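PDB 1ZZG: glucose-6-phosphate isomerase from Thermus thermophilus, which probably catalyses the reversible isomerization of glucose 6-phosphate to fructose 6-phosphate, a step shared by glycolysis and gluconeogenesis. Local coordinates for residues E318-P323 / K337-L342; A309-E314 / L364-V369. All coordinates share one frame; numbering follows the deposited sequence.

Contact 1: residues E318-P323 / K337-L342; sequences EDVEIP and KTLFQL
Two main-chain hydrogen bonds tie the loop 318-323 to the residues that start helix 339-356. Ile322 N gives a nearly straight bond to Lys337 O (2.8 Å), close to the axis of the C=O. Leu339 N gives another to Val320 O, again along the carbonyl axis. Between them Glu321 and Thr338 form a single backbone bridge, with their CA atoms 4.1 Å apart.

The Asp319 carboxylate reaches across to the helix start. Asp319 OD1 accepts from Phe340 N at 3.1 Å through the syn lone pair. Asp319 OD1 also takes Val320 N of its own segment (2.6 Å) from above the carboxylate plane, so two N-H groups grip OD1. Thr338 OG1 donates to Asp319 OD2 at 2.7 Å, also from above the plane. Three bonds thus fix the carboxylate.

Thr338 is the N-cap of the helix and forms a capping box with Gln341. Its OG1 stands between the backbone N and the carbonyl carbon (chi1 69°) and accepts from Gln341 N. In return Gln341 OE1 accepts from Thr338 N. A negative charge on Asp319 would be consistent with a favourable interaction with the helix dipole.

Apolar contacts centre on Leu339. Leu339 CD1 lies against Val320 CB at 3.7 Å, the two side chains pointing the same way. Its CD2 meets Ile322 CG1, with the side chains crossing at about a right angle. In the dimer, Leu107 of the second subunit packs on Val320.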
loop_
_atom_site.group_PDB
_atom_site.type_symbol
_atom_site.label_atom_id
_atom_site.label_comp_id
_atom_site.label_asym_id
_atom_site.label_seq_id
_atom_site.Cartn_x
_atom_site.Cartn_y
_atom_site.Cartn_z
ATOM N N GLU A 318 -22.439 9.962 -3.061
ATOM C CA GLU A 318 -23.249 10.442 -1.948
ATOM C C GLU A 318 -22.301 11.244 -1.067
ATOM O O GLU A 318 -21.356 10.699 -0.492
ATOM C CB GLU A 318 -23.869 9.282 -1.163
ATOM C CG GLU A 318 -24.654 9.749 0.056
ATOM C CD GLU A 318 -25.507 8.662 0.684
ATOM O OE1 GLU A 318 -25.052 7.499 0.768
ATOM O OE2 GLU A 318 -26.635 8.979 1.115
ATOM N N ASP A 319 -22.558 12.545 -0.977
ATOM C CA ASP A 319 -21.713 13.455 -0.219
ATOM C C ASP A 319 -22.113 13.621 1.245
ATOM O O ASP A 319 -23.134 13.102 1.694
ATOM C CB ASP A 319 -21.711 14.824 -0.905
ATOM C CG ASP A 319 -20.404 15.565 -0.726
ATOM O OD1 ASP A 319 -19.619 15.193 0.169
ATOM O OD2 ASP A 319 -20.164 16.524 -1.481
ATOM N N VAL A 320 -21.290 14.356 1.985
ATOM C CA VAL A 320 -21.531 14.608 3.400
ATOM C C VAL A 320 -21.185 16.044 3.749
ATOM O O VAL A 320 -20.061 16.497 3.511
ATOM C CB VAL A 320 -20.673 13.696 4.291
ATOM C CG1 VAL A 320 -20.801 14.126 5.748
ATOM C CG2 VAL A 320 -21.095 12.259 4.119
ATOM N N GLU A 321 -22.145 16.763 4.314
ATOM C CA GLU A 321 -21.891 18.142 4.697
ATOM C C GLU A 321 -21.155 18.135 6.030
ATOM O O GLU A 321 -21.509 17.382 6.937
ATOM C CB GLU A 321 -23.201 18.924 4.837
ATOM C CG GLU A 321 -22.985 20.420 5.039
ATOM C CD GLU A 321 -24.278 21.209 5.063
ATOM O OE1 GLU A 321 -25.109 21.031 4.145
ATOM O OE2 GLU A 321 -24.456 22.017 5.997
ATOM N N ILE A 322 -20.116 18.958 6.130
ATOM C CA ILE A 322 -19.341 19.061 7.360
ATOM C C ILE A 322 -20.135 19.962 8.308
ATOM O O ILE A 322 -20.281 21.163 8.065
ATOM C CB ILE A 322 -17.950 19.685 7.096
ATOM C CG1 ILE A 322 -17.176 18.828 6.083
ATOM C CG2 ILE A 322 -17.168 19.790 8.403
ATOM C CD1 ILE A 322 -15.904 19.470 5.582
ATOM N N PRO A 323 -20.670 19.389 9.396
ATOM C CA PRO A 323 -21.461 20.129 10.387
ATOM C C PRO A 323 -20.635 21.054 11.276
ATOM O O PRO A 323 -19.464 20.788 11.550
ATOM C CB PRO A 323 -22.134 19.016 11.177
ATOM C CG PRO A 323 -21.078 17.970 11.201
ATOM C CD PRO A 323 -20.559 17.969 9.775
ATOM N N LYS A 337 -19.220 23.332 4.151
ATOM C CA LYS A 337 -18.626 22.689 2.978
ATOM C C LYS A 337 -18.900 21.194 3.099
ATOM O O LYS A 337 -19.299 20.727 4.164
ATOM C CB LYS A 337 -17.111 22.909 2.947
ATOM C CG LYS A 337 -16.669 24.340 3.215
ATOM C CD LYS A 337 -17.245 25.314 2.202
ATOM C CE LYS A 337 -16.792 26.735 2.503
ATOM N NZ LYS A 337 -17.484 27.733 1.644
ATOM N N THR A 338 -18.681 20.447 2.017
ATOM C CA THR A 338 -18.894 18.999 2.036
ATOM C C THR A 338 -17.549 18.262 2.059
ATOM O O THR A 338 -16.504 18.841 1.759
ATOM C CB THR A 338 -19.678 18.511 0.792
ATOM O OG1 THR A 338 -18.856 18.640 -0.377
ATOM C CG2 THR A 338 -20.953 19.327 0.606
ATOM N N LEU A 339 -17.582 16.984 2.422
ATOM C CA LEU A 339 -16.364 16.186 2.465
ATOM C C LEU A 339 -15.772 16.057 1.065
ATOM O O LEU A 339 -14.560 16.184 0.883
ATOM C CB LEU A 339 -16.646 14.793 3.048
ATOM C CG LEU A 339 -16.906 14.752 4.560
ATOM C CD1 LEU A 339 -17.077 13.315 5.027
ATOM C CD2 LEU A 339 -15.742 15.403 5.289
ATOM N N PHE A 340 -16.620 15.812 0.070
ATOM C CA PHE A 340 -16.108 15.690 -1.292
ATOM C C PHE A 340 -15.525 17.023 -1.751
ATOM O O PHE A 340 -14.513 17.064 -2.455
ATOM C CB PHE A 340 -17.202 15.274 -2.269
ATOM C CG PHE A 340 -16.677 14.992 -3.647
ATOM C CD1 PHE A 340 -16.136 13.745 -3.957
ATOM C CD2 PHE A 340 -16.647 15.996 -4.612
ATOM C CE1 PHE A 340 -15.569 13.501 -5.206
ATOM C CE2 PHE A 340 -16.080 15.764 -5.865
ATOM C CZ PHE A 340 -15.540 14.514 -6.161
ATOM N N GLN A 341 -16.175 18.113 -1.359
ATOM C CA GLN A 341 -15.705 19.447 -1.724
ATOM C C GLN A 341 -14.272 19.618 -1.221
ATOM O O GLN A 341 -13.419 20.182 -1.909
ATOM C CB GLN A 341 -16.608 20.506 -1.092
ATOM C CG GLN A 341 -16.405 21.910 -1.629
ATOM C CD GLN A 341 -17.309 22.919 -0.944
ATOM O OE1 GLN A 341 -18.315 22.551 -0.328
ATOM N NE2 GLN A 341 -16.965 24.199 -1.060
ATOM N N LEU A 342 -14.014 19.125 -0.012
ATOM C CA LEU A 342 -12.679 19.209 0.576
ATOM C C LEU A 342 -11.712 18.339 -0.226
ATOM O O LEU A 342 -10.630 18.778 -0.609
ATOM C CB LEU A 342 -12.700 18.737 2.035
ATOM C CG LEU A 342 -11.341 18.722 2.748
ATOM C CD1 LEU A 342 -10.657 20.080 2.609
ATOM C CD2 LEU A 342 -11.534 18.364 4.212
#

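Contact 2: residues A309-E314 / L364-V369; sequences ALVIPE and LFLPEV
Strands 306-313 and 360-366 are parallel neighbours in a mixed beta-sheet, and this contact joins their C-terminal ends. The axes of strand segments 309-313 and 364-366 approach to 4.6 Å and differ by 22° in direction. Leu364 N donates to Leu310 O at 2.8 Å, and Ile312 N donates to Leu364 O; each donor lies in the plane of the carbonyl it meets. Leu366 N bonds to Ile312 O from above the plane of the Ile312 carbonyl. The ladder ends in a weak bond from Glu314 N to Leu366 O, with an N-H...O angle of only 130°.

Ile312 and Phe365 share one face of the sheet and lie side by side, pointing the same way. The ring atom Phe365 CE1 rests 3.8 Å from Ile312 CB and also touches its CG2 and CD1. Glu314 crosses Phe365 at about a right angle, bringing Glu314 CG to 3.8 Å from Phe365 CD1. The Glu314 carboxylate forms a salt bridge with Arg3, which also makes a cation-pi contact with Phe365. Helix 339-356 packs on this face.

Val311, Leu364, Pro313 and Leu366 turn to the other face. There Val311 CG1 meets Leu366 CD1 at 3.7 Å, and Leu377 of helix 371-391 touches both residues. Beyond the strand end, Val369 CG2 approaches Pro313 CB at 4.1 Å. Strand 306-313, helix 339-356 and strand 360-366 make a beta-alpha-beta crossover, the repeating element of parallel alpha/beta folds such as SIS domains.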
loop_
_atom_site.group_PDB
_atom_site.type_symbol
_atom_site.label_atom_id
_atom_site.label_comp_id
_atom_site.label_asym_id
_atom_site.label_seq_id
_atom_site.Cartn_x
_atom_site.Cartn_y
_atom_site.Cartn_z
ATOM N N ALA A 309 1.226 11.173 -12.141
ATOM C CA ALA A 309 -0.117 11.122 -12.672
ATOM C C ALA A 309 -1.068 11.117 -11.482
ATOM O O ALA A 309 -0.933 10.297 -10.569
ATOM C CB ALA A 309 -0.309 9.863 -13.503
ATOM N N LEU A 310 -2.011 12.050 -11.487
ATOM C CA LEU A 310 -2.998 12.153 -10.425
ATOM C C LEU A 310 -4.382 11.799 -10.954
ATOM O O LEU A 310 -4.871 12.404 -11.907
ATOM C CB LEU A 310 -3.022 13.571 -9.833
ATOM C CG LEU A 310 -2.180 13.863 -8.585
ATOM C CD1 LEU A 310 -0.707 13.639 -8.871
ATOM C CD2 LEU A 310 -2.423 15.296 -8.142
ATOM N N VAL A 311 -5.004 10.807 -10.332
ATOM C CA VAL A 311 -6.338 10.369 -10.714
ATOM C C VAL A 311 -7.300 11.066 -9.767
ATOM O O VAL A 311 -7.261 10.833 -8.555
ATOM C CB VAL A 311 -6.463 8.845 -10.566
ATOM C CG1 VAL A 311 -7.874 8.389 -10.933
ATOM C CG2 VAL A 311 -5.428 8.171 -11.445
ATOM N N ILE A 312 -8.164 11.914 -10.319
ATOM C CA ILE A 312 -9.099 12.690 -9.509
ATOM C C ILE A 312 -10.570 12.562 -9.900
ATOM O O ILE A 312 -10.936 12.790 -11.053
ATOM C CB ILE A 312 -8.743 14.191 -9.585
ATOM C CG1 ILE A 312 -7.269 14.393 -9.234
ATOM C CG2 ILE A 312 -9.674 14.993 -8.688
ATOM C CD1 ILE A 312 -6.755 15.784 -9.544
ATOM N N PRO A 313 -11.435 12.201 -8.936
ATOM C CA PRO A 313 -12.865 12.068 -9.222
ATOM C C PRO A 313 -13.469 13.474 -9.285
ATOM O O PRO A 313 -12.958 14.396 -8.652
ATOM C CB PRO A 313 -13.373 11.269 -8.028
ATOM C CG PRO A 313 -12.511 11.782 -6.918
ATOM C CD PRO A 313 -11.138 11.784 -7.555
ATOM N N GLU A 314 -14.542 13.650 -10.044
ATOM C CA GLU A 314 -15.150 14.973 -10.144
ATOM C C GLU A 314 -16.474 15.104 -9.408
ATOM O O GLU A 314 -17.006 16.205 -9.274
ATOM C CB GLU A 314 -15.336 15.357 -11.610
ATOM C CG GLU A 314 -14.025 15.498 -12.352
ATOM C CD GLU A 314 -14.193 16.114 -13.722
ATOM O OE1 GLU A 314 -14.893 15.518 -14.566
ATOM O OE2 GLU A 314 -13.619 17.197 -13.953
ATOM N N LEU A 364 -5.724 12.701 -14.581
ATOM C CA LEU A 364 -6.747 11.936 -15.269
ATOM C C LEU A 364 -7.988 12.088 -14.409
ATOM O O LEU A 364 -8.012 11.662 -13.255
ATOM C CB LEU A 364 -6.351 10.462 -15.376
ATOM C CG LEU A 364 -5.345 10.112 -16.474
ATOM C CD1 LEU A 364 -4.947 8.647 -16.364
ATOM C CD2 LEU A 364 -5.961 10.397 -17.832
ATOM N N PHE A 365 -9.014 12.720 -14.964
ATOM C CA PHE A 365 -10.254 12.938 -14.235
ATOM C C PHE A 365 -11.309 11.879 -14.532
ATOM O O PHE A 365 -11.505 11.482 -15.680
ATOM C CB PHE A 365 -10.813 14.332 -14.562
ATOM C CG PHE A 365 -10.028 15.461 -13.953
ATOM C CD1 PHE A 365 -10.303 15.900 -12.656
ATOM C CD2 PHE A 365 -8.990 16.063 -14.658
ATOM C CE1 PHE A 365 -9.553 16.924 -12.073
ATOM C CE2 PHE A 365 -8.231 17.090 -14.082
ATOM C CZ PHE A 365 -8.513 17.520 -12.786
ATOM N N LEU A 366 -11.967 11.420 -13.472
ATOM C CA LEU A 366 -13.040 10.440 -13.555
ATOM C C LEU A 366 -14.306 11.186 -13.163
ATOM O O LEU A 366 -14.297 11.978 -12.224
ATOM C CB LEU A 366 -12.827 9.300 -12.552
ATOM C CG LEU A 366 -11.934 8.110 -12.894
ATOM C CD1 LEU A 366 -10.601 8.583 -13.436
ATOM C CD2 LEU A 366 -11.748 7.271 -11.636
ATOM N N PRO A 367 -15.414 10.950 -13.877
ATOM C CA PRO A 367 -16.647 11.654 -13.514
ATOM C C PRO A 367 -17.018 11.377 -12.056
ATOM O O PRO A 367 -17.521 12.244 -11.350
ATOM C CB PRO A 367 -17.665 11.083 -14.493
ATOM C CG PRO A 367 -16.826 10.848 -15.726
ATOM C CD PRO A 367 -15.565 10.228 -15.155
ATOM N N GLU A 368 -16.754 10.152 -11.618
ATOM C CA GLU A 368 -17.031 9.730 -10.251
ATOM C C GLU A 368 -16.432 8.338 -10.115
ATOM O O GLU A 368 -16.035 7.744 -11.115
ATOM C CB GLU A 368 -18.545 9.679 -9.992
ATOM C CG GLU A 368 -19.298 8.525 -10.664
ATOM C CD GLU A 368 -19.429 8.678 -12.168
ATOM O OE1 GLU A 368 -20.021 9.684 -12.617
ATOM O OE2 GLU A 368 -18.952 7.785 -12.909
ATOM N N VAL A 369 -16.347 7.824 -8.893
ATOM C CA VAL A 369 -15.809 6.484 -8.695
ATOM C C VAL A 369 -16.956 5.494 -8.855
ATOM O O VAL A 369 -17.722 5.252 -7.920
ATOM C CB VAL A 369 -15.170 6.311 -7.298
ATOM C CG1 VAL A 369 -14.628 4.887 -7.150
ATOM C CG2 VAL A 369 -14.044 7.324 -7.115
#

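How the contacts relate
Contact 2 belongs to the buried sheet, while contact 1 lies farther out and is partly buried. Contact 1 has most of its residues within reach of the second subunit, contact 2 only Val369. Helix 339-356 relates them: contact 1 fixes its start, and the helix leads on to the second strand of contact 2. Contact 1 is thus nested in the chain between the paired strands. Their chemistry differs with place. Contact 2 is a regular parallel ladder with mostly apolar side chains on both faces. Contact 1 adds to its single backbone bridge a carboxylate and a hydroxyl at a helix end and a small apolar cluster. Their centres are about 17 Å apart, yet Phe340 CZ packs 3.4 Å from Glu314 C.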